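Long-range contacts in phthiocerol synthesis polyketide synthase type I PpsC (Mycobacterium tuberculosis, PDB 7AHB), which probably selects extender acyl units and loads them onto the acyl carrier protein through its acyltransferase domain during phthiocerol lipid synthesis: residues T270-L275 against M294-R299; E195-I200 against P239-M244; M176-L181 against I200-R205; G105-Q110 against R163-A168. All coordinates share one frame; numbering follows the deposited sequence.

Contact 1. Residues T270-L275 against M294-R299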
loop_
_atom_site.group_PDB
_atom_site.type_symbol
_atom_site.label_atom_id
_atom_site.label_comp_id
_atom_site.label_asym_id
_atom_site.label_seq_id
_atom_site.Cartn_x
_atom_site.Cartn_y
_atom_site.Cartn_z
ATOM N N THR A 270 -9.010 -4.776 -1.485
ATOM C CA THR A 270 -8.343 -5.985 -1.015
ATOM C C THR A 270 -8.853 -6.408 0.362
ATOM O O THR A 270 -8.339 -7.371 0.957
ATOM C CB THR A 270 -6.838 -5.769 -1.003
ATOM O OG1 THR A 270 -6.525 -4.669 -0.130
ATOM C CG2 THR A 270 -6.322 -5.511 -2.427
ATOM N N THR A 271 -9.880 -5.721 0.861
ATOM C CA THR A 271 -10.372 -5.947 2.209
ATOM C C THR A 271 -11.316 -7.130 2.269
ATOM O O THR A 271 -11.367 -7.825 3.294
ATOM C CB THR A 271 -11.069 -4.683 2.717
ATOM O OG1 THR A 271 -10.083 -3.661 2.954
ATOM C CG2 THR A 271 -11.849 -4.970 3.995
ATOM N N TYR A 272 -12.019 -7.405 1.179
ATOM C CA TYR A 272 -13.092 -8.388 1.172
ATOM C C TYR A 272 -12.780 -9.496 0.179
ATOM O O TYR A 272 -12.135 -9.268 -0.851
ATOM C CB TYR A 272 -14.452 -7.744 0.800
ATOM C CG TYR A 272 -14.823 -6.551 1.635
ATOM C CD1 TYR A 272 -15.345 -6.709 2.907
ATOM C CD2 TYR A 272 -14.666 -5.261 1.142
ATOM C CE1 TYR A 272 -15.677 -5.617 3.684
ATOM C CE2 TYR A 272 -14.998 -4.148 1.923
ATOM C CZ TYR A 272 -15.498 -4.339 3.185
ATOM O OH TYR A 272 -15.830 -3.253 3.949
ATOM N N ALA A 273 -13.296 -10.691 0.467
ATOM C CA ALA A 273 -13.107 -11.807 -0.455
ATOM C C ALA A 273 -13.669 -11.485 -1.833
ATOM O O ALA A 273 -13.102 -11.897 -2.854
ATOM C CB ALA A 273 -13.758 -13.063 0.107
ATOM N N ASP A 274 -14.774 -10.743 -1.885
ATOM C CA ASP A 274 -15.416 -10.398 -3.147
ATOM C C ASP A 274 -14.849 -9.123 -3.762
ATOM O O ASP A 274 -15.428 -8.582 -4.709
ATOM C CB ASP A 274 -16.930 -10.272 -2.952
ATOM C CG ASP A 274 -17.340 -9.016 -2.205
ATOM O OD1 ASP A 274 -16.482 -8.328 -1.643
ATOM O OD2 ASP A 274 -18.562 -8.731 -2.188
ATOM N N LEU A 275 -13.728 -8.638 -3.245
ATOM C CA LEU A 275 -13.011 -7.465 -3.731
ATOM C C LEU A 275 -13.850 -6.196 -3.677
ATOM O O LEU A 275 -13.458 -5.177 -4.275
ATOM C CB LEU A 275 -12.477 -7.695 -5.160
ATOM C CG LEU A 275 -11.671 -8.986 -5.353
ATOM C CD1 LEU A 275 -11.152 -9.108 -6.771
ATOM C CD2 LEU A 275 -10.536 -9.051 -4.347
ATOM N N MET A 294 -8.235 -3.354 8.443
ATOM C CA MET A 294 -7.017 -3.626 9.223
ATOM C C MET A 294 -7.002 -5.027 9.823
ATOM O O MET A 294 -5.928 -5.508 10.209
ATOM C CB MET A 294 -6.846 -2.613 10.347
ATOM C CG MET A 294 -7.858 -2.737 11.456
ATOM S SD MET A 294 -7.911 -1.273 12.549
ATOM C CE MET A 294 -6.312 -1.299 13.299
ATOM N N ARG A 295 -8.156 -5.700 9.871
ATOM C CA ARG A 295 -8.277 -7.030 10.452
ATOM C C ARG A 295 -8.293 -8.129 9.410
ATOM O O ARG A 295 -7.665 -9.165 9.620
ATOM C CB ARG A 295 -9.550 -7.120 11.295
ATOM C CG ARG A 295 -9.969 -8.521 11.675
ATOM C CD ARG A 295 -8.976 -9.164 12.630
ATOM N NE ARG A 295 -9.303 -10.555 12.984
ATOM C CZ ARG A 295 -8.856 -11.626 12.319
ATOM N NH1 ARG A 295 -8.070 -11.504 11.238
ATOM N NH2 ARG A 295 -9.199 -12.831 12.727
ATOM N N ASN A 296 -9.024 -7.932 8.311
ATOM C CA ASN A 296 -9.169 -8.964 7.299
ATOM C C ASN A 296 -7.850 -9.220 6.580
ATOM O O ASN A 296 -7.005 -8.312 6.467
ATOM C CB ASN A 296 -10.231 -8.555 6.271
ATOM C CG ASN A 296 -11.636 -8.868 6.734
ATOM O OD1 ASN A 296 -11.850 -9.201 7.897
ATOM N ND2 ASN A 296 -12.609 -8.749 5.828
ATOM N N PRO A 297 -7.653 -10.447 6.076
ATOM C CA PRO A 297 -6.499 -10.699 5.203
ATOM C C PRO A 297 -6.611 -9.877 3.928
ATOM O O PRO A 297 -7.711 -9.512 3.499
ATOM C CB PRO A 297 -6.576 -12.200 4.920
ATOM C CG PRO A 297 -8.011 -12.533 5.092
ATOM C CD PRO A 297 -8.524 -11.639 6.203
ATOM N N VAL A 298 -5.452 -9.575 3.344
ATOM C CA VAL A 298 -5.344 -8.672 2.202
ATOM C C VAL A 298 -5.443 -9.502 0.928
ATOM O O VAL A 298 -4.577 -10.332 0.658
ATOM C CB VAL A 298 -4.024 -7.886 2.231
ATOM C CG1 VAL A 298 -3.914 -7.006 0.969
ATOM C CG2 VAL A 298 -3.901 -7.045 3.491
ATOM N N ARG A 299 -6.492 -9.281 0.142
ATOM C CA ARG A 299 -6.727 -10.071 -1.075
ATOM C C ARG A 299 -5.991 -9.461 -2.271
ATOM O O ARG A 299 -6.577 -9.077 -3.286
ATOM C CB ARG A 299 -8.219 -10.166 -1.346
ATOM C CG ARG A 299 -9.051 -10.624 -0.188
ATOM C CD ARG A 299 -9.264 -12.129 -0.200
ATOM N NE ARG A 299 -9.921 -12.586 1.020
ATOM C CZ ARG A 299 -10.180 -13.857 1.305
ATOM N NH1 ARG A 299 -9.889 -14.820 0.432
ATOM N NH2 ARG A 299 -10.754 -14.158 2.465
HETATM O O HOH W 1 -10.240 -10.460 3.212
#
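Arg299 lies along loop 270-275 from its backbone to its guanidinium. At its root, the peptide N donates a hydrogen bond of 2.8 Å to Thr270 O. A bend at chi2 (-93°) then carries the side chain past the type I turn Tyr272-Leu275. Its CG passes 3.4 Å from Tyr272 O, and the flat guanidinium lays one face over Ala273, with CZ 3.9 Å from the methyl CB; a residue this small suits a place where a planar group must lie close to the turn. Leu275 CD2 comes up to Arg299 CB from the other end of the turn.

Thr270 uses its beta branch to fill the corner. Its CB and OG1 lie beside Val298 CG1, both 3.7 Å away, while CG2 faces the Arg299 carbonyl and OG1 bonds to Gly136 O. Asn296 contributes an amide: ND2 reaches Thr271 O at 3.0 Å, with the acceptor in the amide plane.

A water completes the polar network. It donates to Thr271 O (2.9 Å) and to Pro297 O, and accepts from Arg299 NE at the edge of the guanidinium. Backbone carbonyls on both segments are thus satisfied inside the contact, and the chain at Asn296, whose own O accepts from His240 ND1, is fastened in place beside the probable active site.

Contact 2. Residues E195-I200 against P239-M244; sequences EVSLGI and PHNPAM
Ser197 and Asn241 form the polar centre of the contact. The serine hydroxyl donates to His240 O at 2.7 Å and also accepts from Asn241 ND2 at 3.2 Å, a more bent bond that leaves the amide plane. A small hydroxyl that can both give and accept suits this position between a carbonyl and an amide. The same ND2 sends a straighter bond (175°) to Glu195 O, 3.0 Å away and within the amide plane. Farther along strand 197-201, Gly199 brings its O to 3.5 Å from His240 CB.

What positions these groups lies one shell out. Asn241 OD1 accepts from Ala243 N (2.7 Å) on a lone pair, an Asx turn that starts the 3-10 segment and fixes how the amide is rotated; a water bridges OD1 to Glu195 O as well. His240 has a left-handed backbone conformation (phi 57°), and its ring is held at both nitrogens, NE2 to Ser138 OG and ND1 to Asn296 O, an arrangement consistent with the Ser-His dyad of acyltransferases.

On the strand side, Gly199 and Ile200 both face Val208 in a classic beta bulge of the antiparallel sheet. Val196 packs on helix 213-225, whereas Pro242 and Met244 lean on helix 287-295, placing the contact between the sheet and the helices of the larger part of the domain.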
loop_
_atom_site.group_PDB
_atom_site.type_symbol
_atom_site.label_atom_id
_atom_site.label_comp_id
_atom_site.label_asym_id
_atom_site.label_seq_id
_atom_site.Cartn_x
_atom_site.Cartn_y
_atom_site.Cartn_z
ATOM N N GLU A 195 -2.390 -18.232 17.120
ATOM C CA GLU A 195 -2.110 -16.808 17.213
ATOM C C GLU A 195 -1.561 -16.225 15.918
ATOM O O GLU A 195 -1.475 -15.001 15.797
ATOM C CB GLU A 195 -1.111 -16.544 18.356
ATOM C CG GLU A 195 -1.650 -16.965 19.728
ATOM C CD GLU A 195 -0.661 -16.767 20.845
ATOM O OE1 GLU A 195 0.072 -15.770 20.832
ATOM O OE2 GLU A 195 -0.605 -17.626 21.744
ATOM N N VAL A 196 -1.204 -17.060 14.951
ATOM C CA VAL A 196 -0.653 -16.611 13.674
ATOM C C VAL A 196 -1.734 -16.721 12.619
ATOM O O VAL A 196 -2.463 -17.726 12.584
ATOM C CB VAL A 196 0.576 -17.446 13.277
ATOM C CG1 VAL A 196 1.067 -17.052 11.904
ATOM C CG2 VAL A 196 1.682 -17.264 14.347
ATOM N N SER A 197 -1.827 -15.695 11.748
ATOM C CA SER A 197 -2.829 -15.655 10.689
ATOM C C SER A 197 -2.191 -15.581 9.303
ATOM O O SER A 197 -1.042 -15.166 9.144
ATOM C CB SER A 197 -3.761 -14.434 10.863
ATOM O OG SER A 197 -3.014 -13.235 10.709
ATOM N N LEU A 198 -2.967 -15.954 8.281
ATOM C CA LEU A 198 -2.627 -15.612 6.905
ATOM C C LEU A 198 -2.977 -14.136 6.724
ATOM O O LEU A 198 -4.149 -13.765 6.789
ATOM C CB LEU A 198 -3.399 -16.491 5.921
ATOM C CG LEU A 198 -2.949 -16.395 4.470
ATOM C CD1 LEU A 198 -3.299 -17.678 3.694
ATOM C CD2 LEU A 198 -3.581 -15.182 3.777
ATOM N N GLY A 199 -1.972 -13.286 6.537
ATOM C CA GLY A 199 -2.193 -11.849 6.520
ATOM C C GLY A 199 -2.405 -11.248 5.149
ATOM O O GLY A 199 -3.273 -10.379 4.973
ATOM N N ILE A 200 -1.630 -11.702 4.169
ATOM C CA ILE A 200 -1.718 -11.168 2.815
ATOM C C ILE A 200 -1.632 -12.320 1.831
ATOM O O ILE A 200 -0.672 -13.096 1.862
ATOM C CB ILE A 200 -0.616 -10.134 2.507
ATOM C CG1 ILE A 200 -0.680 -8.981 3.521
ATOM C CG2 ILE A 200 -0.763 -9.600 1.070
ATOM C CD1 ILE A 200 0.347 -7.874 3.267
ATOM N N PRO A 239 -0.830 -6.618 11.849
ATOM C CA PRO A 239 -2.145 -6.341 11.272
ATOM C C PRO A 239 -2.659 -7.581 10.561
ATOM O O PRO A 239 -1.940 -8.568 10.381
ATOM C CB PRO A 239 -1.868 -5.214 10.292
ATOM C CG PRO A 239 -0.457 -5.509 9.822
ATOM C CD PRO A 239 0.252 -6.004 11.057
ATOM N N HIS A 240 -3.925 -7.524 10.152
ATOM C CA HIS A 240 -4.545 -8.622 9.406
ATOM C C HIS A 240 -4.461 -9.925 10.199
ATOM O O HIS A 240 -4.051 -10.971 9.685
ATOM C CB HIS A 240 -3.892 -8.752 8.029
ATOM C CG HIS A 240 -3.706 -7.437 7.344
ATOM N ND1 HIS A 240 -4.766 -6.622 7.002
ATOM C CD2 HIS A 240 -2.586 -6.757 7.005
ATOM C CE1 HIS A 240 -4.304 -5.503 6.476
ATOM N NE2 HIS A 240 -2.987 -5.573 6.433
ATOM N N ASN A 241 -4.881 -9.850 11.461
ATOM C CA ASN A 241 -4.690 -10.901 12.443
ATOM C C ASN A 241 -5.709 -10.679 13.543
ATOM O O ASN A 241 -6.190 -9.543 13.705
ATOM C CB ASN A 241 -3.256 -10.837 12.992
ATOM C CG ASN A 241 -2.994 -11.850 14.101
ATOM O OD1 ASN A 241 -3.399 -11.652 15.231
ATOM N ND2 ASN A 241 -2.295 -12.916 13.781
ATOM N N PRO A 242 -6.089 -11.736 14.282
ATOM C CA PRO A 242 -6.981 -11.563 15.445
ATOM C C PRO A 242 -6.593 -10.454 16.392
ATOM O O PRO A 242 -7.468 -9.869 17.051
ATOM C CB PRO A 242 -6.886 -12.937 16.145
ATOM C CG PRO A 242 -6.636 -13.917 15.034
ATOM C CD PRO A 242 -5.942 -13.167 13.905
ATOM N N ALA A 243 -5.298 -10.190 16.534
ATOM C CA ALA A 243 -4.852 -9.137 17.431
ATOM C C ALA A 243 -5.596 -7.827 17.180
ATOM O O ALA A 243 -5.713 -6.993 18.087
ATOM C CB ALA A 243 -3.343 -8.919 17.270
ATOM N N MET A 244 -6.094 -7.625 15.965
ATOM C CA MET A 244 -6.704 -6.341 15.610
ATOM C C MET A 244 -8.146 -6.214 16.087
ATOM O O MET A 244 -8.678 -5.091 16.103
ATOM C CB MET A 244 -6.648 -6.110 14.092
ATOM C CG MET A 244 -5.260 -6.024 13.534
ATOM S SD MET A 244 -4.313 -4.596 14.074
ATOM C CE MET A 244 -3.410 -5.210 15.477
HETATM O O HOH W 2 -2.420 -13.163 17.583
#

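Contact 3. Residues M176-L181 against I200-R205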
loop_
_atom_site.group_PDB
_atom_site.type_symbol
_atom_site.label_atom_id
_atom_site.label_comp_id
_atom_site.label_asym_id
_atom_site.label_seq_id
_atom_site.Cartn_x
_atom_site.Cartn_y
_atom_site.Cartn_z
ATOM N N MET A 176 5.293 -9.510 10.769
ATOM C CA MET A 176 4.801 -10.342 9.682
ATOM C C MET A 176 5.998 -10.922 8.954
ATOM O O MET A 176 7.134 -10.486 9.153
ATOM C CB MET A 176 3.924 -9.557 8.710
ATOM C CG MET A 176 2.841 -8.757 9.380
ATOM S SD MET A 176 1.856 -7.833 8.108
ATOM C CE MET A 176 0.769 -9.013 7.616
ATOM N N ALA A 177 5.735 -11.905 8.096
ATOM C CA ALA A 177 6.795 -12.573 7.352
ATOM C C ALA A 177 6.277 -12.953 5.976
ATOM O O ALA A 177 5.148 -13.433 5.847
ATOM C CB ALA A 177 7.288 -13.820 8.073
ATOM N N LEU A 178 7.114 -12.749 4.964
ATOM C CA LEU A 178 6.801 -13.156 3.600
ATOM C C LEU A 178 7.372 -14.548 3.371
ATOM O O LEU A 178 8.558 -14.780 3.619
ATOM C CB LEU A 178 7.391 -12.168 2.595
ATOM C CG LEU A 178 7.148 -12.430 1.108
ATOM C CD1 LEU A 178 5.713 -12.245 0.713
ATOM C CD2 LEU A 178 8.046 -11.494 0.278
ATOM N N LEU A 179 6.533 -15.468 2.893
ATOM C CA LEU A 179 6.932 -16.856 2.695
ATOM C C LEU A 179 6.757 -17.246 1.232
ATOM O O LEU A 179 5.800 -16.823 0.581
ATOM C CB LEU A 179 6.094 -17.795 3.562
ATOM C CG LEU A 179 5.662 -17.335 4.943
ATOM C CD1 LEU A 179 4.721 -18.377 5.570
ATOM C CD2 LEU A 179 6.876 -17.107 5.826
ATOM N N GLU A 180 7.677 -18.063 0.722
ATOM C CA GLU A 180 7.574 -18.590 -0.632
ATOM C C GLU A 180 6.680 -19.835 -0.612
ATOM O O GLU A 180 7.099 -20.944 -0.918
ATOM C CB GLU A 180 8.953 -18.902 -1.192
ATOM C CG GLU A 180 8.922 -19.357 -2.651
ATOM C CD GLU A 180 10.256 -19.869 -3.145
ATOM O OE1 GLU A 180 11.200 -20.046 -2.320
ATOM O OE2 GLU A 180 10.371 -20.134 -4.367
ATOM N N LEU A 181 5.440 -19.626 -0.171
ATOM C CA LEU A 181 4.413 -20.655 -0.137
ATOM C C LEU A 181 3.118 -20.060 -0.658
ATOM O O LEU A 181 2.870 -18.864 -0.500
ATOM C CB LEU A 181 4.188 -21.189 1.274
ATOM C CG LEU A 181 5.362 -21.897 1.950
ATOM C CD1 LEU A 181 5.051 -22.141 3.427
ATOM C CD2 LEU A 181 5.701 -23.173 1.228
ATOM N N ILE A 200 -1.630 -11.702 4.169
ATOM C CA ILE A 200 -1.718 -11.168 2.815
ATOM C C ILE A 200 -1.632 -12.320 1.831
ATOM O O ILE A 200 -0.672 -13.096 1.862
ATOM C CB ILE A 200 -0.616 -10.134 2.507
ATOM C CG1 ILE A 200 -0.680 -8.981 3.521
ATOM C CG2 ILE A 200 -0.763 -9.600 1.070
ATOM C CD1 ILE A 200 0.347 -7.874 3.267
ATOM N N TYR A 201 -2.624 -12.419 0.944
ATOM C CA TYR A 201 -2.506 -13.271 -0.241
ATOM C C TYR A 201 -1.697 -12.461 -1.247
ATOM O O TYR A 201 -2.254 -11.614 -1.961
ATOM C CB TYR A 201 -3.873 -13.633 -0.804
ATOM C CG TYR A 201 -4.801 -14.372 0.136
ATOM C CD1 TYR A 201 -4.799 -15.749 0.199
ATOM C CD2 TYR A 201 -5.686 -13.681 0.943
ATOM C CE1 TYR A 201 -5.660 -16.430 1.053
ATOM C CE2 TYR A 201 -6.558 -14.339 1.796
ATOM C CZ TYR A 201 -6.546 -15.716 1.842
ATOM O OH TYR A 201 -7.410 -16.360 2.682
ATOM N N ALA A 202 -0.375 -12.686 -1.291
ATOM C CA ALA A 202 0.464 -11.798 -2.091
ATOM C C ALA A 202 0.443 -12.156 -3.579
ATOM O O ALA A 202 0.393 -11.270 -4.443
ATOM C CB ALA A 202 1.894 -11.810 -1.572
ATOM N N SER A 203 0.485 -13.420 -3.894
ATOM C CA SER A 203 0.526 -13.899 -5.262
ATOM C C SER A 203 0.207 -15.388 -5.223
ATOM O O SER A 203 0.009 -15.950 -4.134
ATOM C CB SER A 203 1.889 -13.656 -5.884
ATOM O OG SER A 203 2.839 -14.556 -5.372
ATOM N N PRO A 204 0.176 -16.069 -6.370
ATOM C CA PRO A 204 -0.007 -17.533 -6.330
ATOM C C PRO A 204 1.148 -18.245 -5.670
ATOM O O PRO A 204 1.007 -19.424 -5.313
ATOM C CB PRO A 204 -0.134 -17.932 -7.810
ATOM C CG PRO A 204 -0.456 -16.646 -8.544
ATOM C CD PRO A 204 0.227 -15.542 -7.749
ATOM N N ARG A 205 2.287 -17.569 -5.487
ATOM C CA ARG A 205 3.500 -18.214 -5.007
ATOM C C ARG A 205 4.015 -17.687 -3.680
ATOM O O ARG A 205 4.899 -18.317 -3.096
ATOM C CB ARG A 205 4.624 -18.072 -6.045
ATOM C CG ARG A 205 4.649 -19.180 -7.074
ATOM C CD ARG A 205 5.385 -18.748 -8.353
ATOM N NE ARG A 205 4.540 -17.884 -9.193
ATOM C CZ ARG A 205 3.512 -18.328 -9.930
ATOM N NH1 ARG A 205 2.797 -17.474 -10.668
ATOM N NH2 ARG A 205 3.184 -19.630 -9.914
HETATM O O HOH W 3 5.726 -20.988 -3.875
#
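Ile200 meets Met176 across the face of a four-stranded antiparallel sheet, in the small ferredoxin-like subdomain familiar from acyltransferases of this family. Their strands, 197-201 and 175-179, are not adjacent: strand 207-211 runs between them, so here the two strands meet through side chains. Met176 does this with its flexible thioether, whose terminal turn (chi3 83°) swings CE to 4.3 Å from Ile200 CG1. Val208 of the middle strand touches both residues.

Ala202 comes next. Its methyl CB is approached by Leu178 CD1 at 4.5 Å, a loose apolar touch between a long side chain and a short one. A thiocyanate ion, probably from the crystallisation liquor, lies close to the same alanine.

At Ser203 the chain turns. OG accepts from Arg205 N at 3.1 Å, an ST turn in which serine serves as the built-in acceptor, and Pro204, suited to a bend, packs on helix 324-334. Arg205 spreads its guanidinium over Pro204 CB, away from the other segment, and leaves its carbonyl to make the contact.

That carbonyl points at an inverse gamma turn centred on Glu180. Leu181 N lies 3.2 Å from Arg205 O, but at a poor angle; its bond goes weakly to Leu179 O instead. Leu181 O accepts from Thr207 OG1. A water links the two segments here, donating to Arg205 O at 2.9 Å and weakly to Glu180 O at 3.3 Å.

Contact 4. Residues G105-Q110 against R163-A168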
loop_
_atom_site.group_PDB
_atom_site.type_symbol
_atom_site.label_atom_id
_atom_site.label_comp_id
_atom_site.label_asym_id
_atom_site.label_seq_id
_atom_site.Cartn_x
_atom_site.Cartn_y
_atom_site.Cartn_z
ATOM N N GLY A 105 8.250 5.764 14.658
ATOM C CA GLY A 105 6.971 5.417 15.252
ATOM C C GLY A 105 5.920 5.165 14.196
ATOM O O GLY A 105 5.936 5.746 13.110
ATOM N N ILE A 106 4.998 4.251 14.523
ATOM C CA ILE A 106 3.997 3.821 13.544
ATOM C C ILE A 106 3.178 5.010 13.050
ATOM O O ILE A 106 2.733 5.033 11.897
ATOM C CB ILE A 106 3.096 2.724 14.155
ATOM C CG1 ILE A 106 3.964 1.570 14.644
ATOM C CG2 ILE A 106 2.082 2.246 13.165
ATOM C CD1 ILE A 106 3.199 0.263 14.866
ATOM N N GLU A 107 2.927 5.992 13.910
ATOM C CA GLU A 107 2.104 7.124 13.483
ATOM C C GLU A 107 2.827 7.936 12.415
ATOM O O GLU A 107 2.256 8.247 11.366
ATOM C CB GLU A 107 1.756 7.999 14.687
ATOM C CG GLU A 107 0.678 7.395 15.589
ATOM C CD GLU A 107 0.598 8.066 16.940
ATOM O OE1 GLU A 107 -0.382 8.775 17.193
ATOM O OE2 GLU A 107 1.523 7.884 17.750
ATOM N N GLN A 108 4.085 8.320 12.678
ATOM C CA GLN A 108 4.841 9.054 11.662
ATOM C C GLN A 108 5.032 8.225 10.392
ATOM O O GLN A 108 4.930 8.748 9.269
ATOM C CB GLN A 108 6.193 9.499 12.219
ATOM C CG GLN A 108 6.079 10.698 13.148
ATOM C CD GLN A 108 7.405 11.375 13.390
ATOM O OE1 GLN A 108 8.455 10.840 13.018
ATOM N NE2 GLN A 108 7.366 12.587 13.981
ATOM N N ILE A 109 5.306 6.927 10.547
ATOM C CA ILE A 109 5.515 6.053 9.389
ATOM C C ILE A 109 4.261 5.991 8.515
ATOM O O ILE A 109 4.329 6.149 7.290
ATOM C CB ILE A 109 5.957 4.650 9.855
ATOM C CG1 ILE A 109 7.404 4.702 10.356
ATOM C CG2 ILE A 109 5.821 3.646 8.748
ATOM C CD1 ILE A 109 7.864 3.431 11.083
ATOM N N GLN A 110 3.104 5.730 9.121
ATOM C CA GLN A 110 1.877 5.610 8.333
ATOM C C GLN A 110 1.448 6.958 7.745
ATOM O O GLN A 110 1.030 7.041 6.574
ATOM C CB GLN A 110 0.756 5.013 9.202
ATOM C CG GLN A 110 0.934 3.523 9.542
ATOM C CD GLN A 110 -0.428 2.819 9.870
ATOM O OE1 GLN A 110 -1.537 3.353 9.594
ATOM N NE2 GLN A 110 -0.338 1.606 10.441
ATOM N N ARG A 163 -6.083 5.179 13.128
ATOM C CA ARG A 163 -5.647 3.786 13.115
ATOM C C ARG A 163 -4.232 3.656 13.649
ATOM O O ARG A 163 -3.954 2.784 14.477
ATOM C CB ARG A 163 -5.722 3.204 11.703
ATOM C CG ARG A 163 -5.257 1.738 11.626
ATOM C CD ARG A 163 -5.054 1.322 10.159
ATOM N NE ARG A 163 -4.101 2.219 9.501
ATOM C CZ ARG A 163 -4.226 2.667 8.257
ATOM N NH1 ARG A 163 -5.250 2.278 7.475
ATOM N NH2 ARG A 163 -3.298 3.468 7.782
ATOM N N SER A 164 -3.319 4.518 13.178
ATOM C CA SER A 164 -1.919 4.403 13.590
ATOM C C SER A 164 -1.737 4.707 15.071
ATOM O O SER A 164 -0.884 4.098 15.726
ATOM C CB SER A 164 -1.027 5.310 12.740
ATOM O OG SER A 164 -1.281 6.668 12.957
ATOM N N ARG A 165 -2.519 5.633 15.623
ATOM C CA ARG A 165 -2.431 5.885 17.057
ATOM C C ARG A 165 -2.928 4.690 17.862
ATOM O O ARG A 165 -2.391 4.392 18.940
ATOM C CB ARG A 165 -3.230 7.126 17.435
ATOM C CG ARG A 165 -3.077 7.494 18.899
ATOM C CD ARG A 165 -4.427 7.769 19.560
ATOM N NE ARG A 165 -5.169 8.818 18.868
ATOM C CZ ARG A 165 -6.344 8.648 18.264
ATOM N NH1 ARG A 165 -6.933 7.458 18.255
ATOM N NH2 ARG A 165 -6.922 9.683 17.646
ATOM N N LEU A 166 -3.981 4.029 17.375
ATOM C CA LEU A 166 -4.485 2.830 18.029
ATOM C C LEU A 166 -3.486 1.676 17.972
ATOM O O LEU A 166 -3.435 0.872 18.898
ATOM C CB LEU A 166 -5.814 2.407 17.393
ATOM C CG LEU A 166 -6.956 3.422 17.560
ATOM C CD1 LEU A 166 -8.225 2.952 16.900
ATOM C CD2 LEU A 166 -7.212 3.658 19.053
ATOM N N MET A 167 -2.726 1.553 16.897
ATOM C CA MET A 167 -1.759 0.486 16.763
ATOM C C MET A 167 -0.443 0.778 17.452
ATOM O O MET A 167 0.255 -0.172 17.812
ATOM C CB MET A 167 -1.525 0.213 15.272
ATOM C CG MET A 167 -2.756 -0.348 14.550
ATOM S SD MET A 167 -2.580 -0.449 12.751
ATOM C CE MET A 167 -1.280 -1.669 12.647
ATOM N N ALA A 168 -0.109 2.040 17.668
ATOM C CA ALA A 168 1.195 2.371 18.233
ATOM C C ALA A 168 1.495 1.674 19.549
ATOM O O ALA A 168 2.636 1.205 19.719
ATOM C CB ALA A 168 1.290 3.887 18.406
#
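Gln110 and Arg163 find each other through complementary torsions. Gln110 sets CG beside its backbone N (chi1 -71°) and then runs straight out from its helix, while Arg163 starts opposite its own N and folds back at chi3 (57°), turning the guanidinium edge toward the amide. OE1 enters that edge near its plane and is gripped side-on by two nitrogens. NE bonds to OE1 at 2.8 Å on a lone pair; the NH2 bond to the same OE1 comes from above the carbonyl plane, and its modelled length of 2.5 Å is doubtful. At the other end of the amide, NE2 lies 3.8 Å from Met167 SD, the two side chains crossing at about a right angle.

Between these ends the helices run nearly antiparallel (151°), their axes 8.5 Å apart at the closest. Such nearness calls for a small residue, and Ser164 supplies it: CB packs against Gln110 and the Glu107 backbone, and OG, bonded to Thr160 O of its own helix, meets Glu107 CG at 3.4 Å. Ile106 CD1 covers Met167 O and the Ala168 backbone. Glu107 stretches across to the other helix, OE1 resting 3.3 Å from Arg165 CB rather than on its charged end, which forms a salt bridge with Glu254.

Gln110 OE1, bonded side-on at the guanidinium edge, helps fix how the Arg163 guanidinium is turned. In acyltransferases of this family an arginine at this place receives the free carboxylate of the extender unit, and Arg163 is probably positioned for that role.

In the fold
Along the chain, contact 4 closes first, contacts 3 and 2 then interleave through strand 197-201 and share Ile200, and contact 1 comes last. Contacts 2 and 3 both use strand 197-201 of the small antiparallel sheet, their centres about 13 Å apart. Contact 1, about 12 Å from the centre of contact 2, follows strand 267-269 at the edge of the parallel sheet, and its segment 294-299 bonds through the backbone to Gly199 and Tyr201, joining the two subdomains. Contact 4, about 20 Å from contact 1 between centres, joins helices 106-126 and 153-167. Val298 of contact 1 and His240 of contact 2 touch the probable nucleophile elbow at Ser138; Arg163 of contact 4 and Ile200 of contact 3 lie near it.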